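Local coordinates for copper-transporting ATPase PAA2, chloroplastic (Arabidopsis thaliana, PDB 5LBK), which couples ATP hydrolysis to copper transfer across the chloroplast thylakoid membrane, this chain being its nucleotide-binding (N) domain, at residues A[19-24]-A[46-51]; A[25-30]-A[62-67]; A[116-121]-A[129-134]. One frame throughout, in Å; residues are numbered along the deposited sequence.

How the contacts relate
Helix 17-27 supplies both contact 1 and contact 2, along successive turns, and its residues also reach contact 3. Contact 1 lies at the surface, where the helix meets the loop after helix 34-45; leucines and the aliphatic part of a lysine carry it. Contact 2 is buried, setting the end of the helix on strand 63-68 by apolar touches. Contact 3 is also largely buried but is an antiparallel strand pair in the same sheet, and the only one of the three with hydrogen bonds between its segments. Thr-50 and Lys-29 join contacts 1 and 2 by a probable hydrogen bond; Ala-24 packs on Ile-132 and Val-121 of contact 3.

Contact 1: A[19-24]-A[46-51]; sequences EVLKMA and LNLKTP
Leu-21 and Lys-22 of helix 17-27 meet Leu-46, Leu-48, Thr-50 and Pro-51 in a mainly apolar surface contact, on the loop that leaves helix 34-45 and leads to strand 56-59. The evidence is in the branch ends. Leu-21 has CG anti to its backbone N (chi1 -169°), and its CD2 methyl touches both leucines of the loop: Leu-21 CD2 is 3.6 Å from Leu-48 CD1, and 3.7 Å separates it from Leu-46 CD1. Each of these two leucine side chains crosses that of Leu-21 at about a right angle. Lys-22 follows a different course. Extended beyond CG, its hydrocarbon chain passes across Leu-48, with Lys-22 CG 4.0 Å from Leu-48 CB and Lys-22 CE 3.9 Å from Leu-48 CD2. Lys-22 CD lies 3.7 Å from the carbonyl O of Lys-49, a carbon-to-oxygen touch and not a hydrogen bond. Further along, the loop packs on the helix backbone: Pro-51 CD comes to 3.7 Å from Lys-22 O, and Thr-50 CG2 approaches the same oxygen at 4.0 Å. The hydroxyl of Thr-50 finds its partner outside, probably hydrogen-bonded through OG1 to NZ of Lys-29. No hydrogen bond crosses between 19-24 and 46-51. Leu-21 also packs on Ile-39 and Glu-42, which ties the contact to the neighbouring helix. Helix 34-45 ends in a Schellman motif at Asn-47, and the chain then runs past helix 17-27: two consecutive helices joined by a short loop, followed by a connection into the antiparallel sheet of the P-type ATPase N-domain.

Contact 2: A[25-30]-A[62-67]; sequences AAVEKT and FGTLAE
The carbonyl O of Thr-64 is approached from the helix side by a methyl group: Val-27 CG1 lies 3.6 Å from Thr-64 O, while the backbone of Thr-64 is hydrogen-bonded to Val-75 of the next strand. Val-27 carries most of the contact, its CG1 anti to the backbone N (chi1 176°). That methyl is also 3.7 Å from Thr-64 CG2, and the two side chains run past each other in opposite directions. The other branch, Val-27 CG2, reaches Ala-66 CB at 4.2 Å, two residues along strand 63-68 on the same side of the sheet. Thr-64 CG2 is 3.8 Å from Val-27 O. Glu-28 starts away from the strand but bends at chi2 (-79°), and its OE2 ends 4.0 Å from Thr-64 OG1, too far to count as a bond. Val-27 also packs on Val-73 and Val-75 of strand 71-76, and Ala-36 and Val-40 pack on Glu-28. In related P1B-type ATPases a glutamate before the His-Pro motif and a Gly-x-Gly motif line the nucleotide site; by comparison with these relatives, Glu-28 and Gly-63 probably belong to the ATP pocket. With no hydrogen bond between 25-30 and 62-67, the helix end rests on the strand through the methyls of Val-27, Thr-64 and Ala-66.

Contact 3: A[116-121]-A[129-134]; sequences KTVVYV and IGAIAI
Tyr-120 and Ala-131 face each other as a non-hydrogen-bonded pair between antiparallel strands 117-123 and 127-134. Tyr-120 has CG anti to its carbonyl carbon (chi1 -69°), and its ring lies beside Ala-131 CB, which is 4.3 Å from the ring centroid and 29° off the normal, an off-centre CH-pi contact. Val-118 CG1 lies over one face of the ring, offset toward the rim, and also touches Ala-131 CB at 3.7 Å. Helix 91-102 covers this group through Leu-97 and Leu-101, and the Tyr-120 hydroxyl is hydrogen-bonded to OE2 of Glu-98. Val-119, Val-121, Ile-132 and Ile-134 point to the other side of the sheet, where Val-121 CG2 meets Ile-132 CD1 at 4.2 Å in an oblique crossing and helices 17-27 and 34-45 pack against them. Val-119 and Ile-132 bond reciprocally through their backbones, Ile-132 N to Val-119 O being 2.7 Å. At the hairpin end, Val-121 O is gripped twice: in its carbonyl plane by Ile-129 N at 2.8 Å, and by Gly-130 N in a longer, more bent bond of 3.3 Å. Ile-129 CG1 sits between its backbone N and carbonyl carbon (chi1 64°), which leaves Ile-129 CG1 3.5 Å from Val-121 O. Two residues opposite one make a classic beta bulge, here in a beta hairpin between strands 7-12 and 71-76 of the helix-flanked antiparallel N-domain sheet.

Contact 1: A[19-24]-A[46-51]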
loop_
_atom_site.group_PDB
_atom_site.type_symbol
_atom_site.label_atom_id
_atom_site.label_comp_id
_atom_site.label_asym_id
_atom_site.label_seq_id
_atom_site.Cartn_x
_atom_site.Cartn_y
_atom_site.Cartn_z
ATOM N N GLU A 19 -9.685 3.960 -1.170
ATOM C CA GLU A 19 -8.952 4.499 -0.032
ATOM C C GLU A 19 -7.569 3.875 0.049
ATOM O O GLU A 19 -6.595 4.573 0.352
ATOM C CB GLU A 19 -9.700 4.274 1.277
ATOM C CG GLU A 19 -11.000 5.039 1.418
ATOM C CD GLU A 19 -11.622 4.928 2.818
ATOM O OE1 GLU A 19 -11.681 5.962 3.524
ATOM O OE2 GLU A 19 -12.059 3.813 3.211
ATOM N N VAL A 20 -7.469 2.562 -0.230
ATOM C CA VAL A 20 -6.177 1.876 -0.211
ATOM C C VAL A 20 -5.268 2.442 -1.286
ATOM O O VAL A 20 -4.082 2.711 -1.040
ATOM C CB VAL A 20 -6.357 0.347 -0.360
ATOM C CG1 VAL A 20 -5.000 -0.365 -0.562
ATOM C CG2 VAL A 20 -7.083 -0.184 0.864
ATOM N N LEU A 21 -5.803 2.625 -2.489
ATOM C CA LEU A 21 -5.027 3.209 -3.568
ATOM C C LEU A 21 -4.612 4.638 -3.248
ATOM O O LEU A 21 -3.489 5.032 -3.574
ATOM C CB LEU A 21 -5.843 3.158 -4.849
ATOM C CG LEU A 21 -5.180 3.478 -6.163
ATOM C CD1 LEU A 21 -3.889 2.696 -6.365
ATOM C CD2 LEU A 21 -6.243 3.193 -7.273
ATOM N N LYS A 22 -5.525 5.448 -2.672
ATOM C CA LYS A 22 -5.211 6.846 -2.364
ATOM C C LYS A 22 -4.049 6.939 -1.393
ATOM O O LYS A 22 -3.160 7.785 -1.547
ATOM C CB LYS A 22 -6.402 7.562 -1.738
ATOM C CG LYS A 22 -7.470 7.993 -2.711
ATOM C CD LYS A 22 -8.580 8.743 -1.978
ATOM C CE LYS A 22 -9.573 9.361 -2.975
ATOM N NZ LYS A 22 -10.719 10.076 -2.342
ATOM N N MET A 23 -4.104 6.139 -0.334
ATOM C CA MET A 23 -2.995 6.085 0.626
ATOM C C MET A 23 -1.726 5.580 -0.023
ATOM O O MET A 23 -0.635 6.138 0.217
ATOM C CB MET A 23 -3.365 5.185 1.798
ATOM C CG MET A 23 -4.373 5.810 2.798
ATOM S SD MET A 23 -4.734 4.575 4.088
ATOM C CE MET A 23 -5.778 5.540 5.186
ATOM N N ALA A 24 -1.819 4.532 -0.840
ATOM C CA ALA A 24 -0.586 3.986 -1.402
ATOM C C ALA A 24 0.054 4.994 -2.357
ATOM O O ALA A 24 1.271 5.172 -2.365
ATOM C CB ALA A 24 -0.859 2.680 -2.120
ATOM N N LEU A 46 -7.617 7.353 -12.404
ATOM C CA LEU A 46 -8.950 7.245 -11.808
ATOM C C LEU A 46 -9.417 8.543 -11.177
ATOM O O LEU A 46 -10.499 8.570 -10.581
ATOM C CB LEU A 46 -8.978 6.136 -10.740
ATOM C CG LEU A 46 -8.617 4.719 -11.193
ATOM C CD1 LEU A 46 -8.669 3.743 -10.019
ATOM C CD2 LEU A 46 -9.529 4.216 -12.301
ATOM N N ASN A 47 -8.624 9.612 -11.286
ATOM C CA ASN A 47 -9.012 10.924 -10.778
ATOM C C ASN A 47 -9.146 10.909 -9.256
ATOM O O ASN A 47 -10.045 11.523 -8.681
ATOM C CB ASN A 47 -10.311 11.401 -11.440
ATOM C CG ASN A 47 -10.247 11.370 -12.974
ATOM O OD1 ASN A 47 -11.201 10.943 -13.639
ATOM N ND2 ASN A 47 -9.125 11.827 -13.537
ATOM N N LEU A 48 -8.228 10.208 -8.588
ATOM C CA LEU A 48 -8.213 10.161 -7.134
ATOM C C LEU A 48 -7.290 11.249 -6.590
ATOM O O LEU A 48 -6.132 11.358 -7.008
ATOM C CB LEU A 48 -7.739 8.790 -6.640
ATOM C CG LEU A 48 -8.590 7.571 -7.018
ATOM C CD1 LEU A 48 -7.918 6.278 -6.514
ATOM C CD2 LEU A 48 -9.984 7.695 -6.453
ATOM N N LYS A 49 -7.786 12.019 -5.625
ATOM C CA LYS A 49 -6.989 13.055 -4.981
ATOM C C LYS A 49 -6.200 12.420 -3.847
ATOM O O LYS A 49 -6.791 11.880 -2.905
ATOM C CB LYS A 49 -7.871 14.175 -4.438
ATOM C CG LYS A 49 -7.102 15.352 -3.865
ATOM C CD LYS A 49 -6.450 16.196 -4.962
ATOM C CE LYS A 49 -7.497 16.921 -5.816
ATOM N NZ LYS A 49 -6.871 17.895 -6.752
ATOM N N THR A 50 -4.873 12.499 -3.926
ATOM C CA THR A 50 -4.086 11.861 -2.890
ATOM C C THR A 50 -3.922 12.813 -1.702
ATOM O O THR A 50 -3.724 14.014 -1.895
ATOM C CB THR A 50 -2.706 11.446 -3.431
ATOM O OG1 THR A 50 -2.043 12.593 -3.978
ATOM C CG2 THR A 50 -2.846 10.395 -4.530
ATOM N N PRO A 51 -4.000 12.318 -0.469
ATOM C CA PRO A 51 -3.781 13.195 0.686
ATOM C C PRO A 51 -2.341 13.681 0.772
ATOM O O PRO A 51 -1.402 13.065 0.258
ATOM C CB PRO A 51 -4.130 12.314 1.885
ATOM C CG PRO A 51 -3.873 10.940 1.410
ATOM C CD PRO A 51 -4.318 10.947 -0.051
#

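Contact 2: A[25-30]-A[62-67]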
loop_
_atom_site.group_PDB
_atom_site.type_symbol
_atom_site.label_atom_id
_atom_site.label_comp_id
_atom_site.label_asym_id
_atom_site.label_seq_id
_atom_site.Cartn_x
_atom_site.Cartn_y
_atom_site.Cartn_z
ATOM N N ALA A 25 -0.752 5.640 -3.185
ATOM C CA ALA A 25 -0.191 6.651 -4.086
ATOM C C ALA A 25 0.345 7.882 -3.345
ATOM O O ALA A 25 1.306 8.525 -3.818
ATOM C CB ALA A 25 -1.259 7.053 -5.103
ATOM N N ALA A 26 -0.252 8.247 -2.206
ATOM C CA ALA A 26 0.308 9.333 -1.400
ATOM C C ALA A 26 1.714 8.995 -0.944
ATOM O O ALA A 26 2.616 9.846 -0.979
ATOM C CB ALA A 26 -0.559 9.612 -0.179
ATOM N N VAL A 27 1.914 7.754 -0.488
ATOM C CA VAL A 27 3.249 7.331 -0.074
ATOM C C VAL A 27 4.197 7.232 -1.263
ATOM O O VAL A 27 5.392 7.581 -1.143
ATOM C CB VAL A 27 3.153 5.993 0.692
ATOM C CG1 VAL A 27 4.510 5.494 1.047
ATOM C CG2 VAL A 27 2.375 6.176 1.922
ATOM N N GLU A 28 3.717 6.754 -2.399
ATOM C CA GLU A 28 4.541 6.492 -3.572
ATOM C C GLU A 28 4.732 7.721 -4.455
ATOM O O GLU A 28 5.352 7.598 -5.505
ATOM C CB GLU A 28 3.934 5.365 -4.388
ATOM C CG GLU A 28 3.907 4.046 -3.632
ATOM C CD GLU A 28 5.232 3.367 -3.634
ATOM O OE1 GLU A 28 5.386 2.399 -4.395
ATOM O OE2 GLU A 28 6.125 3.832 -2.924
ATOM N N LYS A 29 4.277 8.890 -4.000
ATOM C CA LYS A 29 4.113 10.071 -4.849
ATOM C C LYS A 29 5.345 10.358 -5.706
ATOM O O LYS A 29 5.245 10.521 -6.930
ATOM C CB LYS A 29 3.786 11.278 -3.970
ATOM C CG LYS A 29 3.068 12.447 -4.697
ATOM C CD LYS A 29 1.681 12.034 -5.208
ATOM C CE LYS A 29 0.996 13.182 -5.887
ATOM N NZ LYS A 29 -0.279 12.766 -6.581
ATOM N N THR A 30 6.514 10.462 -5.083
ATOM C CA THR A 30 7.713 10.838 -5.817
ATOM C C THR A 30 8.706 9.696 -5.985
ATOM O O THR A 30 9.842 9.943 -6.390
ATOM C CB THR A 30 8.399 12.019 -5.124
ATOM O OG1 THR A 30 8.594 11.711 -3.738
ATOM C CG2 THR A 30 7.554 13.308 -5.284
ATOM N N PHE A 62 12.945 -2.522 0.129
ATOM C CA PHE A 62 11.968 -2.921 1.131
ATOM C C PHE A 62 10.665 -2.151 0.967
ATOM O O PHE A 62 9.609 -2.776 0.729
ATOM C CB PHE A 62 12.540 -2.726 2.551
ATOM C CG PHE A 62 13.678 -3.655 2.867
ATOM C CD1 PHE A 62 13.429 -4.970 3.237
ATOM C CD2 PHE A 62 14.974 -3.233 2.735
ATOM C CE1 PHE A 62 14.450 -5.831 3.508
ATOM C CE2 PHE A 62 16.022 -4.077 3.008
ATOM C CZ PHE A 62 15.766 -5.382 3.404
ATOM N N GLY A 63 10.701 -0.820 1.038
ATOM C CA GLY A 63 9.483 -0.029 0.906
ATOM C C GLY A 63 9.665 1.384 1.400
ATOM O O GLY A 63 10.779 1.824 1.696
ATOM N N THR A 64 8.539 2.088 1.484
ATOM C CA THR A 64 8.477 3.506 1.788
ATOM C C THR A 64 7.379 3.740 2.805
ATOM O O THR A 64 6.372 3.036 2.807
ATOM C CB THR A 64 8.203 4.344 0.528
ATOM O OG1 THR A 64 9.232 4.120 -0.431
ATOM C CG2 THR A 64 8.207 5.814 0.792
ATOM N N LEU A 65 7.617 4.694 3.699
ATOM C CA LEU A 65 6.698 5.011 4.775
ATOM C C LEU A 65 6.524 6.522 4.836
ATOM O O LEU A 65 7.513 7.260 4.701
ATOM C CB LEU A 65 7.297 4.450 6.090
ATOM C CG LEU A 65 7.084 5.008 7.501
ATOM C CD1 LEU A 65 5.820 4.359 8.147
ATOM C CD2 LEU A 65 8.265 4.731 8.376
ATOM N N ALA A 66 5.299 6.964 5.129
ATOM C CA ALA A 66 5.024 8.385 5.274
ATOM C C ALA A 66 3.830 8.537 6.196
ATOM O O ALA A 66 3.003 7.630 6.322
ATOM C CB ALA A 66 4.712 9.053 3.926
ATOM N N GLU A 67 3.720 9.709 6.811
ATOM C CA GLU A 67 2.597 9.974 7.699
ATOM C C GLU A 67 1.455 10.587 6.890
ATOM O O GLU A 67 1.631 11.616 6.226
ATOM C CB GLU A 67 3.028 10.884 8.849
ATOM C CG GLU A 67 2.068 10.830 9.997
ATOM C CD GLU A 67 2.486 11.595 11.244
ATOM O OE1 GLU A 67 3.558 12.255 11.264
ATOM O OE2 GLU A 67 1.705 11.526 12.214
#

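Contact 3: A[116-121]-A[129-134]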
loop_
_atom_site.group_PDB
_atom_site.type_symbol
_atom_site.label_atom_id
_atom_site.label_comp_id
_atom_site.label_asym_id
_atom_site.label_seq_id
_atom_site.Cartn_x
_atom_site.Cartn_y
_atom_site.Cartn_z
ATOM N N LYS A 116 4.146 -10.556 -12.352
ATOM C CA LYS A 116 3.155 -10.041 -11.413
ATOM C C LYS A 116 3.678 -9.889 -9.967
ATOM O O LYS A 116 3.917 -10.878 -9.293
ATOM C CB LYS A 116 1.941 -10.955 -11.418
ATOM C CG LYS A 116 1.497 -11.342 -12.811
ATOM C CD LYS A 116 0.246 -12.193 -12.783
ATOM C CE LYS A 116 0.310 -13.295 -13.838
ATOM N NZ LYS A 116 -0.919 -14.152 -13.856
ATOM N N THR A 117 3.806 -8.644 -9.508
ATOM C CA THR A 117 4.260 -8.287 -8.165
ATOM C C THR A 117 3.094 -7.805 -7.303
ATOM O O THR A 117 2.105 -7.275 -7.823
ATOM C CB THR A 117 5.301 -7.165 -8.239
ATOM O OG1 THR A 117 6.231 -7.460 -9.288
ATOM C CG2 THR A 117 6.046 -6.985 -6.885
ATOM N N VAL A 118 3.225 -7.956 -5.977
ATOM C CA VAL A 118 2.231 -7.450 -5.032
ATOM C C VAL A 118 2.940 -6.484 -4.090
ATOM O O VAL A 118 3.976 -6.820 -3.479
ATOM C CB VAL A 118 1.532 -8.567 -4.229
ATOM C CG1 VAL A 118 0.500 -7.954 -3.232
ATOM C CG2 VAL A 118 0.829 -9.561 -5.177
ATOM N N VAL A 119 2.358 -5.307 -3.948
ATOM C CA VAL A 119 2.843 -4.272 -3.036
ATOM C C VAL A 119 1.857 -4.151 -1.885
ATOM O O VAL A 119 0.647 -3.977 -2.125
ATOM C CB VAL A 119 2.942 -2.933 -3.785
ATOM C CG1 VAL A 119 3.446 -1.862 -2.878
ATOM C CG2 VAL A 119 3.796 -3.113 -5.036
ATOM N N TYR A 120 2.313 -4.405 -0.661
ATOM C CA TYR A 120 1.381 -4.350 0.459
ATOM C C TYR A 120 1.269 -2.970 1.057
ATOM O O TYR A 120 2.187 -2.157 0.983
ATOM C CB TYR A 120 1.785 -5.358 1.531
ATOM C CG TYR A 120 1.570 -6.802 1.067
ATOM C CD1 TYR A 120 2.486 -7.422 0.218
ATOM C CD2 TYR A 120 0.413 -7.490 1.390
ATOM C CE1 TYR A 120 2.274 -8.694 -0.261
ATOM C CE2 TYR A 120 0.217 -8.761 0.932
ATOM C CZ TYR A 120 1.138 -9.353 0.125
ATOM O OH TYR A 120 0.932 -10.637 -0.339
ATOM N N VAL A 121 0.136 -2.724 1.672
ATOM C CA VAL A 121 -0.169 -1.446 2.294
ATOM C C VAL A 121 -0.555 -1.656 3.751
ATOM O O VAL A 121 -1.477 -2.426 4.060
ATOM C CB VAL A 121 -1.280 -0.706 1.536
ATOM C CG1 VAL A 121 -1.469 0.679 2.093
ATOM C CG2 VAL A 121 -0.899 -0.667 0.071
ATOM N N ILE A 129 -3.626 -3.378 5.616
ATOM C CA ILE A 129 -4.972 -2.977 5.252
ATOM C C ILE A 129 -5.278 -3.286 3.792
ATOM O O ILE A 129 -6.441 -3.192 3.385
ATOM C CB ILE A 129 -5.239 -1.478 5.542
ATOM C CG1 ILE A 129 -4.341 -0.572 4.689
ATOM C CG2 ILE A 129 -5.021 -1.200 7.049
ATOM C CD1 ILE A 129 -4.759 0.847 4.652
ATOM N N GLY A 130 -4.311 -3.710 3.003
ATOM C CA GLY A 130 -4.601 -3.991 1.610
ATOM C C GLY A 130 -3.332 -4.313 0.873
ATOM O O GLY A 130 -2.239 -4.405 1.445
ATOM N N ALA A 131 -3.504 -4.538 -0.415
ATOM C CA ALA A 131 -2.408 -4.888 -1.283
ATOM C C ALA A 131 -2.763 -4.421 -2.685
ATOM O O ALA A 131 -3.937 -4.373 -3.072
ATOM C CB ALA A 131 -2.147 -6.378 -1.248
ATOM N N ILE A 132 -1.734 -4.111 -3.459
ATOM C CA ILE A 132 -1.888 -3.730 -4.840
ATOM C C ILE A 132 -1.160 -4.739 -5.712
ATOM O O ILE A 132 0.051 -4.945 -5.565
ATOM C CB ILE A 132 -1.370 -2.312 -5.081
ATOM C CG1 ILE A 132 -2.113 -1.355 -4.140
ATOM C CG2 ILE A 132 -1.652 -1.961 -6.459
ATOM C CD1 ILE A 132 -1.459 -0.039 -3.999
ATOM N N ALA A 133 -1.892 -5.362 -6.633
ATOM C CA ALA A 133 -1.297 -6.274 -7.594
ATOM C C ALA A 133 -0.845 -5.519 -8.839
ATOM O O ALA A 133 -1.607 -4.731 -9.412
ATOM C CB ALA A 133 -2.293 -7.352 -8.000
ATOM N N ILE A 134 0.385 -5.779 -9.257
ATOM C CA ILE A 134 0.970 -5.180 -10.445
ATOM C C ILE A 134 1.229 -6.277 -11.467
ATOM O O ILE A 134 1.559 -7.413 -11.110
ATOM C CB ILE A 134 2.284 -4.454 -10.088
ATOM C CG1 ILE A 134 2.061 -3.491 -8.916
ATOM C CG2 ILE A 134 2.852 -3.731 -11.312
ATOM C CD1 ILE A 134 1.132 -2.349 -9.226
#